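Local coordinates for protein putative acetamidase/formamidase (PDB 5UBU) that probably hydrolyses carbon-nitrogen bonds of linear amides such as acetamide or formamide, and carries a pair of bound sodium ions in this crystal, at residues E35-I40 / R215-D220. Sequence-based numbering, arbitrary orientation.
Sequences EFHYTI and RLFIGD. With NA (sodium ion), chain G; NA (sodium ion), chain H.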
loop_
_atom_site.group_PDB
_atom_site.type_symbol
_atom_site.label_atom_id
_atom_site.label_comp_id
_atom_site.label_asym_id
_atom_site.label_seq_id
_atom_site.Cartn_x
_atom_site.Cartn_y
_atom_site.Cartn_z
ATOM N N GLU B 35 -4.788 -35.678 13.330
ATOM C CA GLU B 35 -4.879 -34.932 12.085
ATOM C C GLU B 35 -4.392 -33.499 12.323
ATOM O O GLU B 35 -4.792 -32.825 13.279
ATOM C CB GLU B 35 -6.281 -34.967 11.428
ATOM C CG GLU B 35 -7.411 -34.160 12.054
ATOM C CD GLU B 35 -8.622 -34.040 11.103
ATOM O OE1 GLU B 35 -8.404 -33.852 9.873
ATOM O OE2 GLU B 35 -9.787 -34.097 11.581
ATOM N N PHE B 36 -3.479 -33.051 11.467
ATOM C CA PHE B 36 -2.939 -31.707 11.542
ATOM C C PHE B 36 -3.940 -30.772 10.883
ATOM O O PHE B 36 -4.650 -31.185 9.963
ATOM C CB PHE B 36 -1.581 -31.659 10.862
ATOM C CG PHE B 36 -0.511 -32.391 11.613
ATOM C CD1 PHE B 36 -0.466 -33.777 11.603
ATOM C CD2 PHE B 36 0.451 -31.694 12.336
ATOM C CE1 PHE B 36 0.506 -34.456 12.314
ATOM C CE2 PHE B 36 1.434 -32.368 13.036
ATOM C CZ PHE B 36 1.461 -33.750 13.027
ATOM N N HIS B 37 -4.006 -29.521 11.341
ATOM C CA HIS B 37 -4.984 -28.566 10.795
ATOM C C HIS B 37 -4.407 -27.460 9.949
ATOM O O HIS B 37 -3.294 -26.984 10.192
ATOM C CB HIS B 37 -5.819 -27.933 11.916
ATOM C CG HIS B 37 -6.468 -28.932 12.822
ATOM N ND1 HIS B 37 -5.996 -29.190 14.092
ATOM C CD2 HIS B 37 -7.523 -29.765 12.633
ATOM C CE1 HIS B 37 -6.748 -30.119 14.655
ATOM N NE2 HIS B 37 -7.679 -30.486 13.791
ATOM N N TYR B 38 -5.208 -27.053 8.965
ATOM C CA TYR B 38 -4.880 -25.970 8.038
ATOM C C TYR B 38 -5.730 -24.713 8.289
ATOM O O TYR B 38 -5.684 -23.759 7.503
ATOM C CB TYR B 38 -4.977 -26.458 6.586
ATOM C CG TYR B 38 -3.862 -27.417 6.246
ATOM C CD1 TYR B 38 -2.639 -26.939 5.768
ATOM C CD2 TYR B 38 -4.008 -28.795 6.422
ATOM C CE1 TYR B 38 -1.599 -27.802 5.460
ATOM C CE2 TYR B 38 -2.971 -29.663 6.110
ATOM C CZ TYR B 38 -1.766 -29.157 5.632
ATOM O OH TYR B 38 -0.723 -29.996 5.323
ATOM N N THR B 39 -6.508 -24.731 9.375
ATOM C CA THR B 39 -7.313 -23.582 9.792
ATOM C C THR B 39 -7.239 -23.528 11.323
ATOM O O THR B 39 -7.257 -24.560 11.991
ATOM C CB THR B 39 -8.765 -23.606 9.251
ATOM O OG1 THR B 39 -9.381 -22.334 9.488
ATOM C CG2 THR B 39 -9.593 -24.718 9.885
ATOM N N ILE B 40 -7.126 -22.317 11.857
ATOM C CA ILE B 40 -6.985 -22.069 13.295
ATOM C C ILE B 40 -8.226 -21.373 13.848
ATOM O O ILE B 40 -8.470 -20.205 13.560
ATOM C CB ILE B 40 -5.719 -21.230 13.525
ATOM C CG1 ILE B 40 -4.505 -22.064 13.089
ATOM C CG2 ILE B 40 -5.607 -20.791 14.981
ATOM C CD1 ILE B 40 -3.226 -21.275 12.908
ATOM N N ARG B 215 -6.674 -22.490 23.228
ATOM C CA ARG B 215 -6.569 -23.180 21.932
ATOM C C ARG B 215 -5.280 -22.794 21.217
ATOM O O ARG B 215 -5.297 -22.094 20.214
ATOM C CB ARG B 215 -7.807 -22.946 21.052
ATOM C CG ARG B 215 -9.013 -23.720 21.530
ATOM C CD ARG B 215 -10.264 -23.364 20.751
ATOM N NE ARG B 215 -11.237 -24.445 20.920
ATOM C CZ ARG B 215 -11.389 -25.482 20.085
ATOM N NH1 ARG B 215 -10.681 -25.591 18.957
ATOM N NH2 ARG B 215 -12.288 -26.413 20.360
ATOM N N LEU B 216 -4.166 -23.262 21.766
ATOM C CA LEU B 216 -2.841 -22.979 21.224
ATOM C C LEU B 216 -2.499 -23.897 20.054
ATOM O O LEU B 216 -2.662 -25.112 20.142
ATOM C CB LEU B 216 -1.774 -23.148 22.313
ATOM C CG LEU B 216 -0.299 -22.938 21.927
ATOM C CD1 LEU B 216 -0.048 -21.524 21.425
ATOM C CD2 LEU B 216 0.579 -23.255 23.134
ATOM N N PHE B 217 -2.024 -23.292 18.969
ATOM C CA PHE B 217 -1.606 -24.012 17.772
ATOM C C PHE B 217 -0.146 -23.682 17.495
ATOM O O PHE B 217 0.294 -22.545 17.705
ATOM C CB PHE B 217 -2.435 -23.599 16.558
ATOM C CG PHE B 217 -3.877 -23.990 16.631
ATOM C CD1 PHE B 217 -4.801 -23.171 17.253
ATOM C CD2 PHE B 217 -4.316 -25.167 16.028
ATOM C CE1 PHE B 217 -6.144 -23.523 17.293
ATOM C CE2 PHE B 217 -5.650 -25.531 16.063
ATOM C CZ PHE B 217 -6.575 -24.703 16.686
ATOM N N ILE B 218 0.601 -24.664 17.012
ATOM C CA ILE B 218 2.025 -24.463 16.708
ATOM C C ILE B 218 2.406 -25.254 15.458
ATOM O O ILE B 218 1.756 -26.240 15.110
ATOM C CB ILE B 218 2.909 -24.835 17.931
ATOM C CG1 ILE B 218 4.365 -24.436 17.712
ATOM C CG2 ILE B 218 2.791 -26.328 18.265
ATOM C CD1 ILE B 218 5.240 -24.655 18.928
ATOM N N GLY B 219 3.437 -24.796 14.759
ATOM C CA GLY B 219 3.908 -25.487 13.551
ATOM C C GLY B 219 4.845 -24.667 12.707
ATOM O O GLY B 219 5.288 -23.606 13.125
ATOM N N ASP B 220 5.158 -25.185 11.521
ATOM C CA ASP B 220 6.024 -24.502 10.554
ATOM C C ASP B 220 7.373 -24.073 11.155
ATOM O O ASP B 220 7.677 -22.888 11.273
ATOM C CB ASP B 220 5.257 -23.308 9.951
ATOM C CG ASP B 220 6.024 -22.586 8.839
ATOM O OD1 ASP B 220 6.839 -23.193 8.102
ATOM O OD2 ASP B 220 5.759 -21.386 8.693
HETATM NA NA NA G . 7.543 -21.816 6.459
HETATM NA NA NA H . 5.468 -19.595 7.410
HETATM O O HOH W 1 5.345 -18.665 4.654
#
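A single ring, that of Phe217, carries the whole contact, and no hydrogen bond joins the two segments. Ile40 lies over one face of this ring. Ile40 CG1 makes a CH-pi contact with the Phe217 ring, 4.3 Å from its centroid and 19° off the normal. Ile40 CG2 sits on the same side of the ring plane, just beyond the CD1-CE1 bond, 3.4 Å from Phe217 CD1. With chi1 at -64°, CG1 points opposite the carbonyl carbon, which brings both branches to that side. His37 comes to the ring edge, near its plane, where His37 ND1 is 4.2 Å from Phe217 CE2.

This buried, mainly apolar packing sets strand 39-40 on the strand that carries Asp220, which takes no part in it. Asp220 bridges the two sodium ions. Asp220 OD1 is 2.3 Å from the chain G ion. Asp220 OD2 is 2.2 Å from the chain H ion and also binds the chain G ion, at a longer 2.9 Å. His222 and Glu236 share the first ion; Asn193 and Asp195 share the second.

Strand 214-222 runs between strands 87-93 and 169-175. Phe217 also packs on Pro90 and Ser174 of these neighbours, while Ile40 pairs with Ile182 in the two-stranded sheet of 39-40 and 182-183.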